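Local coordinates for protein mucus binding proteinn (Lactobacillus reuteri, PDB 4MT5) that probably binds mucin as part of a cell-wall-attached surface adhesin, of which this chain is one mucus-binding repeat, suiting the bacterium to gut mucus, at residues Y32-G37 against V49-K54. Numbering follows the deposited sequence.
Sequences YSTAEG and VSDGFK
One face of the Phe53 ring receives the edge of Tyr32, whose CD2 sits 4.1 Å from Phe53 CZ, over the outer part of the phenyl ring. The two planes stand at 86° with centroids 5.6 Å apart, an edge-to-face (T-shaped) pair. The Tyr32 carbonyl also meets this ring, its O lying 3.6 Å from Phe53 CE2, while the methyl of Thr34 comes in obliquely, CG2 being 3.7 Å from Phe53 CB. Both aromatic side chains carry CG anti to the backbone N (chi1 -174° in each), which sends the two rings to meet. The hydroxyl of Tyr32 hydrogen-bonds to Asp20 of strand 16-24 and to Tyr8 of strand 2-10. Beside the rings, Thr34 and Asp51 meet end to end. With chi1 61° the Thr34 hydroxyl is tucked between the backbone N and C and directed at Asp51; OG1 donates to Asp51 OD2 at 2.8 Å, arriving from above the carboxylate plane. The other oxygen, Asp51 OD1, accepts from Phe53 N at 3.2 Å, also from above that plane, so one carboxylate binds Thr34 with one oxygen and shapes its own turn with the other. An alanine in place of Asp51 would remove both acceptors and would probably loosen the turn that presents Phe53 as well as the link to Thr34. On the other segment, Ser33 OG accepts from Ala35 N at 3.1 Å, a capping bond at the turn that leads into helix 35-42. Val68 of strand 65-77 touches both Thr34 and Asp51. An Asx turn at the end of strand 46-51 thus meets the capped entrance of the helix, joining helix and sheet in the ubiquitin-like beta-grasp fold of the mucin-binding domain.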
ATOM      1  N   TYR A  32      34.225  23.468   1.153  1.00 24.60           N
ATOM      2  CA  TYR A  32      32.930  22.859   1.338  1.00 22.83           C
ATOM      3  C   TYR A  32      32.648  21.840   0.254  1.00 23.79           C
ATOM      4  O   TYR A  32      33.143  21.951  -0.869  1.00 23.79           O
ATOM      5  CB  TYR A  32      31.882  23.954   1.271  1.00 23.53           C
ATOM      6  CG  TYR A  32      30.474  23.522   1.580  1.00 21.80           C
ATOM      7  CD1 TYR A  32      30.039  23.409   2.890  1.00 22.33           C
ATOM      8  CD2 TYR A  32      29.572  23.257   0.568  1.00 20.46           C
ATOM      9  CE1 TYR A  32      28.751  23.030   3.183  1.00 23.45           C
ATOM     10  CE2 TYR A  32      28.276  22.879   0.854  1.00 21.99           C
ATOM     11  CZ  TYR A  32      27.869  22.769   2.161  1.00 22.41           C
ATOM     12  OH  TYR A  32      26.576  22.392   2.449  1.00 22.43           O
ATOM     13  N   SER A  33      31.844  20.845   0.605  1.00 23.41           N
ATOM     14  CA  SER A  33      31.361  19.858  -0.350  1.00 27.42           C
ATOM     15  C   SER A  33      29.927  19.486   0.020  1.00 24.46           C
ATOM     16  O   SER A  33      29.558  19.555   1.194  1.00 25.16           O
ATOM     17  CB  SER A  33      32.255  18.612  -0.335  1.00 26.41           C
ATOM     18  OG  SER A  33      31.637  17.538  -1.025  1.00 27.46           O
ATOM     19  N   THR A  34      29.122  19.095  -0.966  1.00 23.93           N
ATOM     20  CA  THR A  34      27.747  18.672  -0.688  1.00 24.55           C
ATOM     21  C   THR A  34      27.643  17.182  -0.377  1.00 25.60           C
ATOM     22  O   THR A  34      26.554  16.668  -0.128  1.00 29.10           O
ATOM     23  CB  THR A  34      26.787  18.987  -1.852  1.00 25.38           C
ATOM     24  OG1 THR A  34      27.203  18.281  -3.029  1.00 24.46           O
ATOM     25  CG2 THR A  34      26.750  20.478  -2.132  1.00 23.54           C
ATOM     26  N   ALA A  35      28.778  16.497  -0.405  1.00 27.38           N
ATOM     27  CA  ALA A  35      28.849  15.077  -0.095  1.00 27.31           C
ATOM     28  C   ALA A  35      28.109  14.724   1.194  1.00 27.91           C
ATOM     29  O   ALA A  35      27.059  14.069   1.160  1.00 27.70           O
ATOM     30  CB  ALA A  35      30.310  14.638  -0.008  1.00 26.98           C
ATOM     31  N   GLU A  36      28.656  15.175   2.318  1.00 28.07           N
ATOM     32  CA  GLU A  36      28.116  14.833   3.627  1.00 30.47           C
ATOM     33  C   GLU A  36      26.620  15.107   3.770  1.00 31.71           C
ATOM     34  O   GLU A  36      25.876  14.281   4.302  1.00 34.30           O
ATOM     35  CB  GLU A  36      28.884  15.554   4.732  1.00 35.18           C
ATOM     36  CG  GLU A  36      28.765  14.853   6.072  1.00 42.11           C
ATOM     37  CD  GLU A  36      29.223  13.387   6.005  1.00 50.95           C
ATOM     38  OE1 GLU A  36      30.187  13.071   5.245  1.00 42.87           O
ATOM     39  OE2 GLU A  36      28.605  12.553   6.715  1.00 53.15           O
ATOM     40  N   GLY A  37      26.180  16.267   3.304  1.00 28.70           N
ATOM     41  CA  GLY A  37      24.774  16.603   3.375  1.00 26.85           C
ATOM     42  C   GLY A  37      23.915  15.611   2.611  1.00 29.62           C
ATOM     43  O   GLY A  37      22.920  15.081   3.144  1.00 28.73           O
ATOM     44  N   VAL A  49      17.968  14.980  -6.684  1.00 27.50           N
ATOM     45  CA  VAL A  49      17.371  15.329  -7.957  1.00 26.62           C
ATOM     46  C   VAL A  49      18.339  16.185  -8.759  1.00 26.14           C
ATOM     47  O   VAL A  49      18.470  16.023  -9.971  1.00 29.43           O
ATOM     48  CB  VAL A  49      16.044  16.058  -7.754  1.00 25.23           C
ATOM     49  CG1 VAL A  49      15.420  16.389  -9.100  1.00 27.07           C
ATOM     50  CG2 VAL A  49      15.105  15.203  -6.919  1.00 22.46           C
ATOM     51  N   SER A  50      19.024  17.090  -8.075  1.00 24.10           N
ATOM     52  CA  SER A  50      20.031  17.921  -8.720  1.00 24.78           C
ATOM     53  C   SER A  50      20.927  18.525  -7.667  1.00 22.62           C
ATOM     54  O   SER A  50      20.523  18.689  -6.526  1.00 24.50           O
ATOM     55  CB  SER A  50      19.402  19.020  -9.586  1.00 23.33           C
ATOM     56  OG  SER A  50      18.477  19.802  -8.847  1.00 31.43           O
ATOM     57  N   ASP A  51      22.155  18.828  -8.057  1.00 23.70           N
ATOM     58  CA  ASP A  51      23.119  19.426  -7.159  1.00 24.16           C
ATOM     59  C   ASP A  51      23.827  20.562  -7.901  1.00 27.37           C
ATOM     60  O   ASP A  51      24.723  20.322  -8.718  1.00 28.50           O
ATOM     61  CB  ASP A  51      24.113  18.365  -6.673  1.00 25.79           C
ATOM     62  CG  ASP A  51      25.254  18.955  -5.840  1.00 31.41           C
ATOM     63  OD1 ASP A  51      25.122  20.110  -5.392  1.00 34.93           O
ATOM     64  OD2 ASP A  51      26.290  18.278  -5.625  1.00 32.80           O
ATOM     65  N   GLY A  52      23.425  21.797  -7.598  1.00 24.82           N
ATOM     66  CA  GLY A  52      23.961  22.968  -8.274  1.00 26.88           C
ATOM     67  C   GLY A  52      25.376  23.392  -7.896  1.00 25.94           C
ATOM     68  O   GLY A  52      25.963  24.249  -8.549  1.00 24.64           O
ATOM     69  N   PHE A  53      25.919  22.806  -6.838  1.00 24.06           N
ATOM     70  CA  PHE A  53      27.232  23.181  -6.351  1.00 23.89           C
ATOM     71  C   PHE A  53      28.244  22.318  -7.075  1.00 28.06           C
ATOM     72  O   PHE A  53      27.920  21.210  -7.487  1.00 35.00           O
ATOM     73  CB  PHE A  53      27.322  22.935  -4.850  1.00 22.41           C
ATOM     74  CG  PHE A  53      28.583  23.427  -4.241  1.00 22.58           C
ATOM     75  CD1 PHE A  53      28.734  24.765  -3.930  1.00 23.31           C
ATOM     76  CD2 PHE A  53      29.627  22.560  -3.983  1.00 23.53           C
ATOM     77  CE1 PHE A  53      29.919  25.238  -3.373  1.00 24.73           C
ATOM     78  CE2 PHE A  53      30.812  23.021  -3.423  1.00 25.72           C
ATOM     79  CZ  PHE A  53      30.962  24.362  -3.117  1.00 24.30           C
ATOM     80  N   LYS A  54      29.455  22.821  -7.250  1.00 25.80           N
ATOM     81  CA  LYS A  54      30.509  22.039  -7.881  1.00 30.98           C
ATOM     82  C   LYS A  54      31.835  22.334  -7.190  1.00 30.88           C
ATOM     83  O   LYS A  54      32.147  23.490  -6.917  1.00 30.25           O
ATOM     84  CB  LYS A  54      30.594  22.309  -9.399  1.00 31.25           C
ATOM     85  CG  LYS A  54      29.657  21.423 -10.260  1.00 32.71           C
ATOM     86  CD  LYS A  54      29.894  21.588 -11.765  1.00 38.15           C
ATOM     87  CE  LYS A  54      31.289  21.090 -12.192  1.00 44.51           C
ATOM     88  NZ  LYS A  54      31.882  21.811 -13.384  1.00 40.20           N
TER